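Local coordinates for acyl-CoA synthetase (AMP-forming)/AMP-acid ligase II-like protein (Dyadobacter fermentans, PDB 4GS5) that probably activates carboxylic acids, perhaps medium-chain fatty acids, with ATP and joins them to coenzyme A, at residues M173-S178 / A192-E197; S199-F204 / G240-W245. All coordinates share one frame; numbering follows the deposited sequence.

Contact 1. Residues M173-S178 / A192-E197; sequences MPVYQS and ALNGPE
Asn194 shows how one carboxamide can stand in for a strand's backbone where a β-pairing runs out. Its ND2 donates to the carbonyl of Met173, with 2.8 Å from Asn194 ND2 to Met173 O, and the acceptor lies close to the amide plane. On the other branch, Val175 N reaches Asn194 OD1 at 3.2 Å, a longer bond whose donor sits above the carbonyl plane. The group is delivered by a chi1 of 59°, which leaves CG flanked by both the backbone N and C. Across this amide, at about a right angle, lies Val175, whose CG2 is 3.7 Å from Asn194 ND2.

One residue earlier the backbone takes over: Leu193 N donates to Val175 O over 2.9 Å, in the carbonyl plane and fairly straight at 164°. A water lies 2.9 Å from both Val175 O and Asn194 OD1, placed to donate to either, though it has more acceptors within reach than protons to give; both oxygens already accept a backbone N-H. Beyond it, Tyr176 and Ala192 form the antiparallel non-hydrogen-bonded pair, with Tyr176 CD1 4.0 Å from Ala192 CA. Leu193 sends CD1 between two side chains, touching Val175 CG1 at 4.0 Å and Gln177 CB at 3.9 Å.

The second shell comes from neighbouring elements. Ile168 of helix 162-169 accepts from Asn194 ND2 through its O and packs on both Val175 and Leu193, while the amide of Gln177 is held by Gly156, Ala158 and Val160. With ND2 bonded to two carbonyls and OD1 accepting a backbone N-H, the buried amide is fixed in rotation, and Met173 O, Val175 N and Val175 O all find partners although the neighbouring strand has already turned into a loop.

Contact 2. Residues S199-F204 / G240-W245; sequences SELYVF and GNAFQW
An antiparallel β-ladder between strand 202-204 and the first part of strand 242-248 carries this contact; the axes of 202-204 and 242-245 approach to 4.7 Å, with their directions at 146°. Tyr202 and Phe243 make the hydrogen-bonded pair: Tyr202 N to Phe243 O is 2.9 Å, nearly along the C=O axis, and Phe243 N returns to Tyr202 O. Val203 and Ala242 follow as the non-hydrogen-bonded pair, brought within 4.0 Å from CA to CA, and Phe204 N closes the ladder on Asn241 O from above that carbonyl plane. At the other end a water bridges Glu200 O and Trp245 N.

On the face bearing Tyr202, the Phe243 ring is swung by a chi1 of 75° so that its CG sits close to N and C alike. There Tyr202 CB makes a CH-pi contact over its face, 3.9 Å from the Phe243 centroid, and the two rings, 24° from parallel, slide apart with little overlap. Phe204 meets it obliquely, CZ lying 3.4 Å from Phe243 CD2. The result is an aromatic cluster of Tyr202, Phe204 and Phe243 beside an antiparallel strand pair, extended by Tyr179, edge-to-face on Phe243, and Tyr210, stacked on Phe204.

In the fold
Two successive closures along one chain illustrate how local hairpin pairing can pass into longer-range strand pairing. From the N terminus, strand 175-180 runs out and strand 187-192 returns, so contact 1 closes a short loop, with 13 residues between its segments. The chain then turns through 195-198 into contact 2, which opens after contact 1 has closed and spans strands 209-212, 217-221 and 230-238 before 242-248 comes back. The two are in series, neither nested nor crossed. Strand 187-192 lies between 175-180 and 202-204; a probable hydrogen bond from Ser199 N to Ala192 O joins the contacts, and Tyr202 packs against the backbone of Gln177 and Ser178.

Contact 1. Residues M173-S178 / A192-E197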
loop_
_atom_site.group_PDB
_atom_site.type_symbol
_atom_site.label_atom_id
_atom_site.label_comp_id
_atom_site.label_asym_id
_atom_site.label_seq_id
_atom_site.Cartn_x
_atom_site.Cartn_y
_atom_site.Cartn_z
HETATM N N MSE A 173 -6.054 0.843 21.581
HETATM C CA MSE A 173 -6.750 1.757 20.678
HETATM C C MSE A 173 -6.796 1.156 19.281
HETATM O O MSE A 173 -5.769 0.714 18.778
HETATM C CB MSE A 173 -5.999 3.091 20.605
HETATM C CG MSE A 173 -6.458 3.951 19.453
HETATM SE SE MSE A 173 -5.702 5.745 19.445
HETATM C CE MSE A 173 -3.841 5.239 19.148
ATOM N N PRO A 174 -7.973 1.171 18.633
ATOM C CA PRO A 174 -8.100 0.584 17.294
ATOM C C PRO A 174 -7.244 1.306 16.262
ATOM O O PRO A 174 -7.415 2.509 16.089
ATOM C CB PRO A 174 -9.592 0.772 16.951
ATOM C CG PRO A 174 -10.259 1.132 18.203
ATOM C CD PRO A 174 -9.246 1.732 19.120
ATOM N N VAL A 175 -6.352 0.575 15.588
ATOM C CA VAL A 175 -5.530 1.127 14.521
ATOM C C VAL A 175 -5.680 0.268 13.255
ATOM O O VAL A 175 -5.612 -0.975 13.317
ATOM C CB VAL A 175 -4.043 1.169 14.937
ATOM C CG1 VAL A 175 -3.206 1.752 13.839
ATOM C CG2 VAL A 175 -3.864 1.997 16.224
ATOM N N TYR A 176 -5.898 0.931 12.120
ATOM C CA TYR A 176 -6.133 0.262 10.849
ATOM C C TYR A 176 -5.179 0.834 9.834
ATOM O O TYR A 176 -4.644 1.921 10.050
ATOM C CB TYR A 176 -7.563 0.517 10.361
ATOM C CG TYR A 176 -8.612 0.036 11.316
ATOM C CD1 TYR A 176 -9.111 -1.265 11.240
ATOM C CD2 TYR A 176 -9.113 0.879 12.299
ATOM C CE1 TYR A 176 -10.082 -1.707 12.124
ATOM C CE2 TYR A 176 -10.074 0.449 13.178
ATOM C CZ TYR A 176 -10.560 -0.837 13.089
ATOM O OH TYR A 176 -11.520 -1.248 13.979
ATOM N N GLN A 177 -4.954 0.104 8.743
ATOM C CA GLN A 177 -4.184 0.634 7.623
ATOM C C GLN A 177 -4.966 0.444 6.327
ATOM O O GLN A 177 -5.568 -0.605 6.115
ATOM C CB GLN A 177 -2.780 -0.001 7.521
ATOM C CG GLN A 177 -1.908 0.682 6.438
ATOM C CD GLN A 177 -0.415 0.487 6.645
ATOM O OE1 GLN A 177 0.017 -0.520 7.189
ATOM N NE2 GLN A 177 0.377 1.476 6.231
ATOM N N SER A 178 -4.967 1.473 5.483
ATOM C CA SER A 178 -5.714 1.466 4.221
ATOM C C SER A 178 -4.982 0.723 3.113
ATOM O O SER A 178 -3.746 0.712 3.063
ATOM C CB SER A 178 -5.899 2.904 3.720
ATOM O OG SER A 178 -6.666 3.658 4.635
ATOM N N ALA A 192 -6.607 -4.626 9.887
ATOM C CA ALA A 192 -6.575 -4.339 11.324
ATOM C C ALA A 192 -5.171 -4.571 11.855
ATOM O O ALA A 192 -4.626 -5.661 11.692
ATOM C CB ALA A 192 -7.604 -5.239 12.086
ATOM N N LEU A 193 -4.572 -3.564 12.487
ATOM C CA LEU A 193 -3.179 -3.713 12.932
ATOM C C LEU A 193 -3.034 -4.090 14.409
ATOM O O LEU A 193 -1.931 -4.339 14.888
ATOM C CB LEU A 193 -2.361 -2.444 12.646
ATOM C CG LEU A 193 -2.206 -2.026 11.181
ATOM C CD1 LEU A 193 -1.502 -0.645 11.098
ATOM C CD2 LEU A 193 -1.443 -3.074 10.366
ATOM N N ASN A 194 -4.134 -4.107 15.149
ATOM C CA ASN A 194 -4.072 -4.588 16.537
ATOM C C ASN A 194 -5.436 -5.098 16.977
ATOM O O ASN A 194 -6.371 -5.137 16.182
ATOM C CB ASN A 194 -3.534 -3.507 17.504
ATOM C CG ASN A 194 -4.380 -2.232 17.497
ATOM O OD1 ASN A 194 -5.494 -2.214 16.974
ATOM N ND2 ASN A 194 -3.851 -1.164 18.088
ATOM N N GLY A 195 -5.544 -5.524 18.231
ATOM C CA GLY A 195 -6.772 -6.131 18.718
ATOM C C GLY A 195 -6.793 -7.602 18.329
ATOM O O GLY A 195 -5.923 -8.072 17.578
ATOM N N PRO A 196 -7.810 -8.341 18.797
ATOM C CA PRO A 196 -7.770 -9.782 18.548
ATOM C C PRO A 196 -7.990 -10.124 17.072
ATOM O O PRO A 196 -7.685 -11.237 16.683
ATOM C CB PRO A 196 -8.901 -10.328 19.432
ATOM C CG PRO A 196 -9.857 -9.190 19.574
ATOM C CD PRO A 196 -9.000 -7.933 19.567
ATOM N N GLU A 197 -8.482 -9.190 16.259
ATOM C CA GLU A 197 -8.652 -9.466 14.835
ATOM C C GLU A 197 -7.479 -9.015 13.953
ATOM O O GLU A 197 -7.588 -9.041 12.728
ATOM C CB GLU A 197 -9.952 -8.843 14.311
ATOM C CG GLU A 197 -11.188 -9.535 14.820
ATOM C CD GLU A 197 -12.369 -9.370 13.884
ATOM O OE1 GLU A 197 -12.704 -8.207 13.558
ATOM O OE2 GLU A 197 -12.945 -10.403 13.470
HETATM O O HOH W 1 -7.366 -2.694 14.789
#

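Contact 2. Residues S199-F204 / G240-W245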
loop_
_atom_site.group_PDB
_atom_site.type_symbol
_atom_site.label_atom_id
_atom_site.label_comp_id
_atom_site.label_asym_id
_atom_site.label_seq_id
_atom_site.Cartn_x
_atom_site.Cartn_y
_atom_site.Cartn_z
ATOM N N SER A 199 -4.427 -8.869 11.613
ATOM C CA SER A 199 -3.955 -9.842 10.639
ATOM C C SER A 199 -3.402 -9.214 9.379
ATOM O O SER A 199 -3.359 -7.986 9.237
ATOM C CB SER A 199 -5.057 -10.838 10.281
ATOM O OG SER A 199 -5.777 -10.396 9.153
ATOM N N GLU A 200 -2.944 -10.067 8.470
ATOM C CA GLU A 200 -2.385 -9.583 7.218
ATOM C C GLU A 200 -3.462 -9.281 6.180
ATOM O O GLU A 200 -3.161 -8.709 5.136
ATOM C CB GLU A 200 -1.370 -10.578 6.642
ATOM C CG GLU A 200 0.002 -10.533 7.303
ATOM C CD GLU A 200 0.216 -11.681 8.272
ATOM O OE1 GLU A 200 -0.742 -12.452 8.494
ATOM O OE2 GLU A 200 1.338 -11.815 8.807
ATOM N N LEU A 201 -4.712 -9.645 6.469
ATOM C CA LEU A 201 -5.787 -9.493 5.486
ATOM C C LEU A 201 -6.246 -8.046 5.380
ATOM O O LEU A 201 -6.404 -7.357 6.384
ATOM C CB LEU A 201 -6.999 -10.377 5.806
ATOM C CG LEU A 201 -6.913 -11.900 5.672
ATOM C CD1 LEU A 201 -8.263 -12.500 6.059
ATOM C CD2 LEU A 201 -6.518 -12.380 4.269
ATOM N N TYR A 202 -6.449 -7.590 4.155
ATOM C CA TYR A 202 -7.178 -6.349 3.926
ATOM C C TYR A 202 -8.632 -6.737 3.676
ATOM O O TYR A 202 -8.916 -7.492 2.754
ATOM C CB TYR A 202 -6.619 -5.625 2.706
ATOM C CG TYR A 202 -5.214 -5.051 2.882
ATOM C CD1 TYR A 202 -5.011 -3.795 3.457
ATOM C CD2 TYR A 202 -4.108 -5.749 2.437
ATOM C CE1 TYR A 202 -3.724 -3.261 3.587
ATOM C CE2 TYR A 202 -2.819 -5.228 2.559
ATOM C CZ TYR A 202 -2.637 -3.990 3.131
ATOM O OH TYR A 202 -1.361 -3.501 3.252
ATOM N N VAL A 203 -9.551 -6.214 4.479
ATOM C CA VAL A 203 -10.969 -6.511 4.316
ATOM C C VAL A 203 -11.637 -5.448 3.442
ATOM O O VAL A 203 -11.590 -4.258 3.750
ATOM C CB VAL A 203 -11.672 -6.603 5.676
ATOM C CG1 VAL A 203 -13.162 -6.922 5.514
ATOM C CG2 VAL A 203 -10.985 -7.667 6.564
ATOM N N PHE A 204 -12.244 -5.885 2.344
ATOM C CA PHE A 204 -12.892 -4.977 1.393
ATOM C C PHE A 204 -13.988 -4.121 2.029
ATOM O O PHE A 204 -14.856 -4.626 2.736
ATOM C CB PHE A 204 -13.482 -5.770 0.217
ATOM C CG PHE A 204 -12.441 -6.327 -0.723
ATOM C CD1 PHE A 204 -11.674 -5.471 -1.525
ATOM C CD2 PHE A 204 -12.205 -7.700 -0.784
ATOM C CE1 PHE A 204 -10.702 -5.978 -2.383
ATOM C CE2 PHE A 204 -11.231 -8.226 -1.637
ATOM C CZ PHE A 204 -10.484 -7.374 -2.446
ATOM N N GLY A 240 -12.918 -14.972 1.059
ATOM C CA GLY A 240 -14.184 -14.324 1.353
ATOM C C GLY A 240 -14.062 -12.845 0.996
ATOM O O GLY A 240 -13.454 -12.499 -0.016
ATOM N N ASN A 241 -14.603 -11.963 1.829
ATOM C CA ASN A 241 -14.580 -10.532 1.524
ATOM C C ASN A 241 -13.303 -9.788 1.938
ATOM O O ASN A 241 -13.364 -8.667 2.443
ATOM C CB ASN A 241 -15.793 -9.847 2.151
ATOM C CG ASN A 241 -15.635 -9.648 3.642
ATOM O OD1 ASN A 241 -14.964 -10.435 4.322
ATOM N ND2 ASN A 241 -16.242 -8.582 4.161
ATOM N N ALA A 242 -12.152 -10.410 1.709
ATOM C CA ALA A 242 -10.868 -9.861 2.127
ATOM C C ALA A 242 -9.777 -10.457 1.254
ATOM O O ALA A 242 -10.003 -11.443 0.557
ATOM C CB ALA A 242 -10.590 -10.188 3.623
ATOM N N PHE A 243 -8.587 -9.877 1.284
ATOM C CA PHE A 243 -7.504 -10.463 0.511
ATOM C C PHE A 243 -6.184 -10.371 1.219
ATOM O O PHE A 243 -5.980 -9.539 2.101
ATOM C CB PHE A 243 -7.392 -9.829 -0.888
ATOM C CG PHE A 243 -6.782 -8.432 -0.888
ATOM C CD1 PHE A 243 -5.420 -8.251 -1.056
ATOM C CD2 PHE A 243 -7.590 -7.310 -0.751
ATOM C CE1 PHE A 243 -4.864 -6.959 -1.079
ATOM C CE2 PHE A 243 -7.048 -6.015 -0.780
ATOM C CZ PHE A 243 -5.695 -5.838 -0.939
ATOM N N GLN A 244 -5.283 -11.253 0.817
ATOM C CA GLN A 244 -3.927 -11.203 1.284
ATOM C C GLN A 244 -3.056 -10.819 0.102
ATOM O O GLN A 244 -3.179 -11.391 -0.995
ATOM C CB GLN A 244 -3.488 -12.576 1.787
ATOM C CG GLN A 244 -2.024 -12.611 2.121
ATOM C CD GLN A 244 -1.574 -13.968 2.642
ATOM O OE1 GLN A 244 -2.270 -14.980 2.480
ATOM N NE2 GLN A 244 -0.401 -13.996 3.261
ATOM N N TRP A 245 -2.173 -9.858 0.313
ATOM C CA TRP A 245 -1.245 -9.472 -0.742
ATOM C C TRP A 245 -0.103 -10.489 -0.777
ATOM O O TRP A 245 0.488 -10.787 0.252
ATOM C CB TRP A 245 -0.695 -8.075 -0.464
ATOM C CG TRP A 245 0.280 -7.547 -1.506
ATOM C CD1 TRP A 245 -0.033 -6.846 -2.640
ATOM C CD2 TRP A 245 1.714 -7.666 -1.496
ATOM N NE1 TRP A 245 1.112 -6.521 -3.327
ATOM C CE2 TRP A 245 2.194 -7.015 -2.653
ATOM C CE3 TRP A 245 2.634 -8.249 -0.620
ATOM C CZ2 TRP A 245 3.551 -6.932 -2.952
ATOM C CZ3 TRP A 245 3.990 -8.159 -0.919
ATOM C CH2 TRP A 245 4.434 -7.502 -2.070
HETATM O O HOH W 2 -1.657 -8.698 2.944
#